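Local structure of amino Transferase (Eubacterium rectale, 3ELE) at residues Val53-Tyr64 and Pro289-Val297. The protein probably transfers amino groups between amino acids and keto acids, using bound pyridoxal-5'-phosphate as cofactor. Sequence-based numbering, arbitrary orientation. Where two conformers were deposited one is given.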
loop_
_atom_site.group_PDB
_atom_site.type_symbol
_atom_site.label_atom_id
_atom_site.label_comp_id
_atom_site.label_asym_id
_atom_site.label_seq_id
_atom_site.Cartn_x
_atom_site.Cartn_y
_atom_site.Cartn_z
ATOM N N VAL A 53 1.659 -22.815 -1.200
ATOM C CA VAL A 53 1.292 -21.476 -1.698
ATOM C C VAL A 53 0.535 -21.569 -3.033
ATOM O O VAL A 53 -0.643 -21.214 -3.089
ATOM C CB VAL A 53 2.540 -20.532 -1.816
ATOM C CG1 VAL A 53 2.189 -19.192 -2.522
ATOM C CG2 VAL A 53 3.135 -20.273 -0.427
ATOM N N ASN A 54 1.207 -22.066 -4.075
ATOM C CA ASN A 54 0.616 -22.213 -5.419
ATOM C C ASN A 54 -0.590 -23.161 -5.444
ATOM O O ASN A 54 -1.587 -22.861 -6.108
ATOM C CB ASN A 54 1.681 -22.615 -6.462
ATOM C CG ASN A 54 2.604 -21.449 -6.875
ATOM O OD1 ASN A 54 2.408 -20.274 -6.508
ATOM N ND2 ASN A 54 3.617 -21.782 -7.657
ATOM N N ASP A 55 -0.494 -24.282 -4.714
ATOM C CA ASP A 55 -1.614 -25.215 -4.533
ATOM C C ASP A 55 -2.838 -24.525 -3.911
ATOM O O ASP A 55 -3.951 -24.691 -4.408
ATOM C CB ASP A 55 -1.221 -26.423 -3.657
ATOM C CG ASP A 55 -0.295 -27.396 -4.354
ATOM O OD1 ASP A 55 -0.007 -27.257 -5.572
ATOM O OD2 ASP A 55 0.147 -28.333 -3.652
ATOM N N THR A 56 -2.625 -23.736 -2.859
ATOM C CA THR A 56 -3.730 -23.010 -2.199
ATOM C C THR A 56 -4.322 -21.929 -3.104
ATOM O O THR A 56 -5.543 -21.800 -3.159
ATOM C CB THR A 56 -3.332 -22.364 -0.849
ATOM O OG1 THR A 56 -2.843 -23.363 0.058
ATOM C CG2 THR A 56 -4.550 -21.678 -0.209
ATOM N N ILE A 57 -3.473 -21.149 -3.783
ATOM C CA ILE A 57 -3.939 -20.118 -4.738
ATOM C C ILE A 57 -4.850 -20.760 -5.803
ATOM O O ILE A 57 -5.929 -20.228 -6.108
ATOM C CB ILE A 57 -2.772 -19.362 -5.419
ATOM C CG1 ILE A 57 -2.026 -18.472 -4.428
ATOM C CG2 ILE A 57 -3.280 -18.459 -6.551
ATOM C CD1 ILE A 57 -0.720 -17.931 -4.975
ATOM N N LYS A 58 -4.406 -21.892 -6.357
ATOM C CA LYS A 58 -5.202 -22.659 -7.327
ATOM C C LYS A 58 -6.576 -23.070 -6.768
ATOM O O LYS A 58 -7.585 -22.929 -7.459
ATOM C CB LYS A 58 -4.432 -23.893 -7.838
ATOM C CG LYS A 58 -3.395 -23.550 -8.911
ATOM C CD LYS A 58 -2.586 -24.769 -9.428
ATOM C CE LYS A 58 -1.447 -25.176 -8.465
ATOM N NZ LYS A 58 -0.499 -26.177 -9.049
ATOM N N GLU A 59 -6.598 -23.540 -5.519
ATOM C CA GLU A 59 -7.842 -23.962 -4.843
ATOM C C GLU A 59 -8.857 -22.832 -4.618
ATOM O O GLU A 59 -10.063 -23.028 -4.812
ATOM C CB GLU A 59 -7.531 -24.637 -3.502
ATOM C CG GLU A 59 -6.913 -26.042 -3.640
ATOM C CD GLU A 59 -6.417 -26.613 -2.302
ATOM O OE1 GLU A 59 -6.841 -26.105 -1.227
ATOM O OE2 GLU A 59 -5.615 -27.581 -2.331
ATOM N N LEU A 60 -8.366 -21.661 -4.208
ATOM C CA LEU A 60 -9.231 -20.511 -3.954
ATOM C C LEU A 60 -9.865 -20.008 -5.257
ATOM O O LEU A 60 -11.070 -19.803 -5.330
ATOM C CB LEU A 60 -8.454 -19.399 -3.236
ATOM C CG LEU A 60 -7.954 -19.795 -1.841
ATOM C CD1 LEU A 60 -7.087 -18.688 -1.294
ATOM C CD2 LEU A 60 -9.095 -20.153 -0.877
ATOM N N VAL A 61 -9.029 -19.847 -6.277
ATOM C CA VAL A 61 -9.457 -19.452 -7.621
ATOM C C VAL A 61 -10.483 -20.445 -8.224
ATOM O O VAL A 61 -11.414 -20.021 -8.914
ATOM C CB VAL A 61 -8.205 -19.227 -8.542
ATOM C CG1 VAL A 61 -8.544 -19.304 -9.997
ATOM C CG2 VAL A 61 -7.522 -17.882 -8.188
ATOM N N THR A 62 -10.356 -21.732 -7.900
ATOM C CA THR A 62 -11.260 -22.774 -8.422
ATOM C C THR A 62 -12.554 -22.978 -7.611
ATOM O O THR A 62 -13.611 -23.170 -8.214
ATOM C CB THR A 62 -10.517 -24.138 -8.531
ATOM O OG1 THR A 62 -9.307 -23.955 -9.264
ATOM C CG2 THR A 62 -11.365 -25.189 -9.246
ATOM N N ASP A 63 -12.471 -22.917 -6.270
ATOM C CA ASP A 63 -13.603 -23.254 -5.367
ATOM C C ASP A 63 -14.202 -22.167 -4.472
ATOM O O ASP A 63 -15.327 -22.325 -4.008
ATOM C CB ASP A 63 -13.167 -24.407 -4.451
ATOM C CG ASP A 63 -12.707 -25.645 -5.221
ATOM O OD1 ASP A 63 -13.202 -25.913 -6.342
ATOM O OD2 ASP A 63 -11.844 -26.363 -4.684
ATOM N N TYR A 64 -13.478 -21.087 -4.209
ATOM C CA TYR A 64 -13.987 -20.016 -3.337
ATOM C C TYR A 64 -14.867 -19.105 -4.209
ATOM O O TYR A 64 -14.482 -18.806 -5.342
ATOM C CB TYR A 64 -12.813 -19.233 -2.724
ATOM C CG TYR A 64 -13.104 -18.509 -1.424
ATOM C CD1 TYR A 64 -13.768 -17.283 -1.413
ATOM C CD2 TYR A 64 -12.678 -19.037 -0.198
ATOM C CE1 TYR A 64 -14.024 -16.599 -0.208
ATOM C CE2 TYR A 64 -12.916 -18.367 1.013
ATOM C CZ TYR A 64 -13.593 -17.150 1.003
ATOM O OH TYR A 64 -13.824 -16.494 2.199
ATOM N N PRO A 289 -3.994 -7.649 0.164
ATOM C CA PRO A 289 -4.619 -8.393 -0.922
ATOM C C PRO A 289 -5.415 -9.628 -0.438
ATOM O O PRO A 289 -4.867 -10.533 0.213
ATOM C CB PRO A 289 -3.442 -8.763 -1.818
ATOM C CG PRO A 289 -2.429 -7.732 -1.541
ATOM C CD PRO A 289 -2.543 -7.514 -0.075
ATOM N N SER A 290 -6.700 -9.614 -0.766
ATOM C CA SER A 290 -7.677 -10.600 -0.304
ATOM C C SER A 290 -7.291 -12.055 -0.632
ATOM O O SER A 290 -7.412 -12.924 0.222
ATOM C CB SER A 290 -9.054 -10.250 -0.874
ATOM O OG SER A 290 -10.067 -11.047 -0.300
ATOM N N LEU A 291 -6.805 -12.294 -1.852
ATOM C CA LEU A 291 -6.375 -13.646 -2.290
ATOM C C LEU A 291 -5.295 -14.182 -1.345
ATOM O O LEU A 291 -5.373 -15.336 -0.894
ATOM C CB LEU A 291 -5.866 -13.632 -3.749
ATOM C CG LEU A 291 -5.157 -14.876 -4.296
ATOM C CD1 LEU A 291 -6.104 -16.032 -4.210
ATOM C CD2 LEU A 291 -4.671 -14.667 -5.725
ATOM N N PHE A 292 -4.326 -13.313 -1.024
ATOM C CA PHE A 292 -3.197 -13.664 -0.140
ATOM C C PHE A 292 -3.597 -13.780 1.330
ATOM O O PHE A 292 -3.076 -14.650 2.014
ATOM C CB PHE A 292 -1.981 -12.768 -0.394
ATOM C CG PHE A 292 -1.501 -12.837 -1.822
ATOM C CD1 PHE A 292 -1.000 -14.030 -2.343
ATOM C CD2 PHE A 292 -1.584 -11.748 -2.668
ATOM C CE1 PHE A 292 -0.595 -14.105 -3.683
ATOM C CE2 PHE A 292 -1.170 -11.820 -4.003
ATOM C CZ PHE A 292 -0.692 -12.986 -4.504
ATOM N N GLN A 293 -4.530 -12.954 1.808
ATOM C CA GLN A 293 -5.067 -13.119 3.173
ATOM C C GLN A 293 -5.696 -14.494 3.360
ATOM O O GLN A 293 -5.418 -15.167 4.348
ATOM C CB GLN A 293 -6.126 -12.073 3.525
ATOM C CG GLN A 293 -5.617 -10.642 3.651
ATOM C CD GLN A 293 -6.638 -9.734 4.318
ATOM O OE1 GLN A 293 -7.164 -10.075 5.374
ATOM N NE2 GLN A 293 -6.904 -8.563 3.720
ATOM N N LYS A 294 -6.528 -14.902 2.393
ATOM C CA LYS A 294 -7.213 -16.194 2.439
ATOM C C LYS A 294 -6.223 -17.359 2.305
ATOM O O LYS A 294 -6.373 -18.372 2.986
ATOM C CB LYS A 294 -8.378 -16.248 1.433
ATOM C CG LYS A 294 -9.428 -15.134 1.723
ATOM C CD LYS A 294 -10.654 -15.220 0.855
ATOM C CE LYS A 294 -11.356 -13.875 0.676
ATOM N NZ LYS A 294 -11.558 -13.062 1.912
HETATM N N MSE A 295 -5.197 -17.177 1.470
HETATM C CA MSE A 295 -4.141 -18.188 1.272
HETATM C C MSE A 295 -3.306 -18.417 2.548
HETATM O O MSE A 295 -2.960 -19.563 2.865
HETATM C CB MSE A 295 -3.247 -17.798 0.070
HETATM C CG MSE A 295 -1.998 -18.659 -0.186
HETATM SE SE MSE A 295 -0.426 -18.217 0.888
HETATM C CE MSE A 295 -0.115 -16.421 0.311
ATOM N N ILE A 296 -2.964 -17.331 3.250
ATOM C CA ILE A 296 -2.149 -17.380 4.492
ATOM C C ILE A 296 -2.771 -18.256 5.608
ATOM O O ILE A 296 -2.030 -18.848 6.408
ATOM C CB ILE A 296 -1.742 -15.917 5.003
ATOM C CG1 ILE A 296 -0.370 -15.487 4.451
ATOM C CG2 ILE A 296 -1.635 -15.802 6.508
ATOM C CD1 ILE A 296 -0.425 -14.851 3.152
ATOM N N VAL A 297 -4.105 -18.359 5.625
ATOM C CA VAL A 297 -4.845 -19.196 6.578
ATOM C C VAL A 297 -4.331 -20.647 6.578
ATOM O O VAL A 297 -4.219 -21.255 7.647
ATOM C CB VAL A 297 -6.384 -19.171 6.290
ATOM C CG1 VAL A 297 -7.171 -20.154 7.199
ATOM C CG2 VAL A 297 -6.922 -17.768 6.441
#
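On the helix that presents Leu60 to Lys294, the carbonyl oxygen Lys58 O takes two hydrogen bonds from Thr62. Thr62 N and Thr62 OG1 reach it from opposite faces of the carbonyl plane, the hydroxyl at 2.7 Å from Lys58 O and tilted 31° out of that plane. This grip lies on the flank turned away from an apolar helix-helix contact of a class I/II aminotransferase, with the fold type I architecture expected of that family. The axes of 53-63 and 290-296 approach to 9.6 Å and cross steeply, at 116° between their N-to-C directions.

No hydrogen bond spans the two helices. Met295, a selenomethionine with two deposited conformers, enters as a knob in the hole formed by Val53, Thr56, Ile57 and Leu60; in the conformer described, Thr56 CG2 lies 4.0 Å from Met295 CG. One turn earlier in its helix, Leu291 forks between two neighbours: CD2 meets Ile57 CG2 at 4.1 Å, while CD1 touches Leu60 CD1. Leu291 CG is anti to the backbone N (chi1 170°), which swings this fork in toward 53-63. Ile57 CD1 reaches Phe292 CE1 at 4.0 Å, approaching the ring obliquely.

The packing continues into the dimer interface, where Ile57 meets Ile57 of the second subunit and Leu291 touches Phe292 of the second subunit. Within the chain, Leu69 of helix 66-70 packs against Leu60, Tyr64, Leu291 and Lys294.

At the C-terminal end of 53-63, Tyr64 leaves helical geometry and sets one face of its ring against the Lys294 chain, which crosses it at about a right angle. Lys294 bends at its last torsion, and its ammonium makes a salt bridge with Asp78. The aliphatic part forms a CH-pi contact: Lys294 CD sits over one ring face, offset toward the rim, 3.5 Å from Tyr64 CZ.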